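Long-range contact in delta-1-pyrroline-5-carboxylate dehydrogenase, mitochondrial (Mus musculus, PDB 4E3X), which oxidises glutamate gamma-semialdehyde to glutamate with NAD+, the second step of mitochondrial proline degradation: residues B[80-88]-B[422-430]. Residues are numbered along the deposited sequence; the frame is centred on the assembly and turned at random.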
# COMPACT_ATOMS: atom_id res chain seq x y z
N TYR B 80 -36.04 -3.58 3.73
CA TYR B 80 -36.29 -4.91 3.19
C TYR B 80 -35.41 -5.19 1.99
O TYR B 80 -35.17 -4.31 1.17
CB TYR B 80 -37.74 -5.08 2.77
CG TYR B 80 -38.70 -5.04 3.92
CD1 TYR B 80 -39.32 -3.85 4.28
CD2 TYR B 80 -38.98 -6.18 4.66
CE1 TYR B 80 -40.20 -3.81 5.35
CE2 TYR B 80 -39.87 -6.15 5.72
CZ TYR B 80 -40.47 -4.96 6.07
OH TYR B 80 -41.34 -4.93 7.14
N GLN B 81 -34.95 -6.43 1.90
CA GLN B 81 -34.28 -6.95 0.71
C GLN B 81 -35.32 -7.74 -0.07
O GLN B 81 -36.04 -8.57 0.50
CB GLN B 81 -33.12 -7.85 1.10
CG GLN B 81 -32.36 -8.40 -0.09
CD GLN B 81 -31.37 -9.48 0.31
OE1 GLN B 81 -31.26 -9.83 1.50
NE2 GLN B 81 -30.66 -10.03 -0.67
N LEU B 82 -35.42 -7.46 -1.37
CA LEU B 82 -36.40 -8.10 -2.24
C LEU B 82 -35.73 -9.13 -3.16
O LEU B 82 -34.58 -8.96 -3.53
CB LEU B 82 -37.11 -7.05 -3.09
CG LEU B 82 -37.64 -5.82 -2.36
CD1 LEU B 82 -38.32 -4.88 -3.35
CD2 LEU B 82 -38.59 -6.21 -1.22
N SER B 83 -36.46 -10.18 -3.52
CA SER B 83 -35.95 -11.12 -4.51
C SER B 83 -36.02 -10.47 -5.89
O SER B 83 -37.10 -10.08 -6.32
CB SER B 83 -36.77 -12.41 -4.48
OG SER B 83 -36.24 -13.37 -5.38
N PRO B 84 -34.88 -10.34 -6.58
CA PRO B 84 -34.90 -9.55 -7.83
C PRO B 84 -35.87 -10.06 -8.90
O PRO B 84 -36.42 -9.25 -9.66
CB PRO B 84 -33.45 -9.67 -8.32
CG PRO B 84 -32.67 -9.80 -7.07
CD PRO B 84 -33.51 -10.66 -6.15
N PHE B 85 -36.08 -11.37 -8.96
CA PHE B 85 -36.95 -11.97 -9.98
C PHE B 85 -38.40 -12.13 -9.52
O PHE B 85 -39.26 -12.59 -10.27
CB PHE B 85 -36.37 -13.30 -10.46
CG PHE B 85 -36.10 -14.28 -9.34
CD1 PHE B 85 -37.09 -15.14 -8.89
CD2 PHE B 85 -34.85 -14.33 -8.74
CE1 PHE B 85 -36.84 -16.04 -7.86
CE2 PHE B 85 -34.59 -15.22 -7.71
CZ PHE B 85 -35.58 -16.08 -7.27
N ASN B 86 -38.66 -11.76 -8.27
CA ASN B 86 -40.01 -11.80 -7.71
C ASN B 86 -40.04 -10.82 -6.56
O ASN B 86 -39.95 -11.21 -5.40
CB ASN B 86 -40.35 -13.21 -7.21
CG ASN B 86 -41.77 -13.30 -6.64
OD1 ASN B 86 -42.60 -12.42 -6.88
ND2 ASN B 86 -42.03 -14.35 -5.88
N HIS B 87 -40.13 -9.54 -6.89
CA HIS B 87 -39.88 -8.50 -5.90
C HIS B 87 -40.99 -8.36 -4.86
O HIS B 87 -40.83 -7.63 -3.89
CB HIS B 87 -39.50 -7.15 -6.53
CG HIS B 87 -40.35 -6.77 -7.70
ND1 HIS B 87 -41.72 -6.67 -7.63
CD2 HIS B 87 -40.01 -6.44 -8.98
CE1 HIS B 87 -42.19 -6.30 -8.81
NE2 HIS B 87 -41.18 -6.16 -9.64
N ALA B 88 -42.09 -9.08 -5.05
CA ALA B 88 -43.10 -9.19 -4.01
C ALA B 88 -42.59 -10.01 -2.82
O ALA B 88 -43.14 -9.93 -1.72
CB ALA B 88 -44.38 -9.80 -4.57
N ASN B 422 -39.18 -5.50 -18.52
CA ASN B 422 -40.48 -5.63 -17.85
C ASN B 422 -40.25 -5.78 -16.36
O ASN B 422 -39.64 -6.76 -15.92
CB ASN B 422 -41.21 -6.86 -18.40
CG ASN B 422 -42.65 -6.97 -17.92
OD1 ASN B 422 -43.00 -6.52 -16.83
ND2 ASN B 422 -43.49 -7.59 -18.74
N GLU B 423 -40.72 -4.81 -15.57
CA GLU B 423 -40.53 -4.89 -14.12
C GLU B 423 -41.80 -5.19 -13.34
O GLU B 423 -41.88 -4.91 -12.15
CB GLU B 423 -39.84 -3.63 -13.57
CG GLU B 423 -40.60 -2.33 -13.78
CD GLU B 423 -39.90 -1.14 -13.13
OE1 GLU B 423 -39.07 -1.36 -12.22
OE2 GLU B 423 -40.16 0.01 -13.54
N SER B 424 -42.78 -5.80 -14.01
CA SER B 424 -44.05 -6.10 -13.34
C SER B 424 -43.93 -7.17 -12.24
O SER B 424 -44.63 -7.09 -11.22
CB SER B 424 -45.13 -6.49 -14.36
OG SER B 424 -44.82 -7.73 -14.99
N VAL B 425 -43.06 -8.15 -12.44
CA VAL B 425 -42.91 -9.26 -11.49
C VAL B 425 -41.51 -9.29 -10.89
O VAL B 425 -41.34 -9.45 -9.67
CB VAL B 425 -43.22 -10.61 -12.16
CG1 VAL B 425 -42.96 -11.76 -11.19
CG2 VAL B 425 -44.66 -10.64 -12.66
N GLY B 426 -40.50 -9.17 -11.75
CA GLY B 426 -39.11 -9.03 -11.33
C GLY B 426 -38.49 -7.95 -12.18
O GLY B 426 -39.15 -7.43 -13.08
N TYR B 427 -37.24 -7.60 -11.91
CA TYR B 427 -36.57 -6.55 -12.68
C TYR B 427 -35.94 -7.13 -13.94
O TYR B 427 -34.73 -7.18 -14.09
CB TYR B 427 -35.54 -5.83 -11.80
CG TYR B 427 -36.19 -5.23 -10.57
CD1 TYR B 427 -37.10 -4.19 -10.68
CD2 TYR B 427 -35.91 -5.73 -9.29
CE1 TYR B 427 -37.72 -3.65 -9.56
CE2 TYR B 427 -36.52 -5.19 -8.17
CZ TYR B 427 -37.42 -4.15 -8.31
OH TYR B 427 -38.02 -3.61 -7.20
N TYR B 428 -36.79 -7.58 -14.86
CA TYR B 428 -36.34 -8.36 -16.00
C TYR B 428 -35.93 -7.52 -17.21
O TYR B 428 -36.72 -6.76 -17.76
CB TYR B 428 -37.42 -9.35 -16.42
CG TYR B 428 -37.47 -10.62 -15.58
CD1 TYR B 428 -36.45 -11.56 -15.64
CD2 TYR B 428 -38.57 -10.89 -14.78
CE1 TYR B 428 -36.51 -12.72 -14.90
CE2 TYR B 428 -38.64 -12.05 -14.04
CZ TYR B 428 -37.61 -12.97 -14.11
OH TYR B 428 -37.69 -14.13 -13.38
N VAL B 429 -34.68 -7.72 -17.64
CA VAL B 429 -34.14 -7.07 -18.83
C VAL B 429 -33.61 -8.15 -19.77
O VAL B 429 -32.81 -8.99 -19.37
CB VAL B 429 -32.98 -6.12 -18.47
CG1 VAL B 429 -32.45 -5.41 -19.71
CG2 VAL B 429 -33.43 -5.12 -17.41
N GLU B 430 -34.06 -8.13 -21.03
CA GLU B 430 -33.53 -9.06 -22.02
C GLU B 430 -32.08 -8.71 -22.34
O GLU B 430 -31.68 -7.55 -22.22
CB GLU B 430 -34.36 -9.01 -23.31
CG GLU B 430 -35.80 -9.47 -23.13
CD GLU B 430 -35.91 -10.88 -22.58
OE1 GLU B 430 -36.74 -11.10 -21.67
OE2 GLU B 430 -35.16 -11.77 -23.05
O HOH W 1 -39.87 -14.58 -12.03
O HOH W 2 -43.27 -9.99 -7.76
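Two turns meet backbone to backbone: P84 O accepts from Y427 N (2.9 Å) and V425 O from H87 N (3.0 Å), bonds that flank the closest approach of the chains, F85 to G426, with CA atoms 3.9 Å apart. P84 and F85 are the inner residues of a type I turn from S83 to N86; proline, its phi held near -60° by the ring, suits the first. G426 has no side chain, letting its CA come within 3.2 Å of P84 O. H87 and Y427 bring the main side-chain contact. Chi1 of H87 (44°) puts CG between the backbone N and carbonyl carbon, and the ring reaches across to the 422-430 loop. Histidine suits this place: NE2 at its edge donates to E423 O (2.9 Å), near the ring plane, while V425 O sits over the centre of one face. Y427 offers a broad ring face to H87 CD2, 3.5 Å from Y427 CZ, the planes inclined at 44°. The Y428 hydroxyl extends far enough to reach F85 CB (OH to CB 3.3 Å) and the water on F85 O; a second water links V425 O, N86 OD1 and A88 N. Y427 also packs on helix 394-409. The hairpin of strands 78-83 and 89-95 is thus tied to that of 421-422 and 428-436, consistent with a contact between the N-terminal cofactor-binding part and the catalytic domain of an aldehyde dehydrogenase.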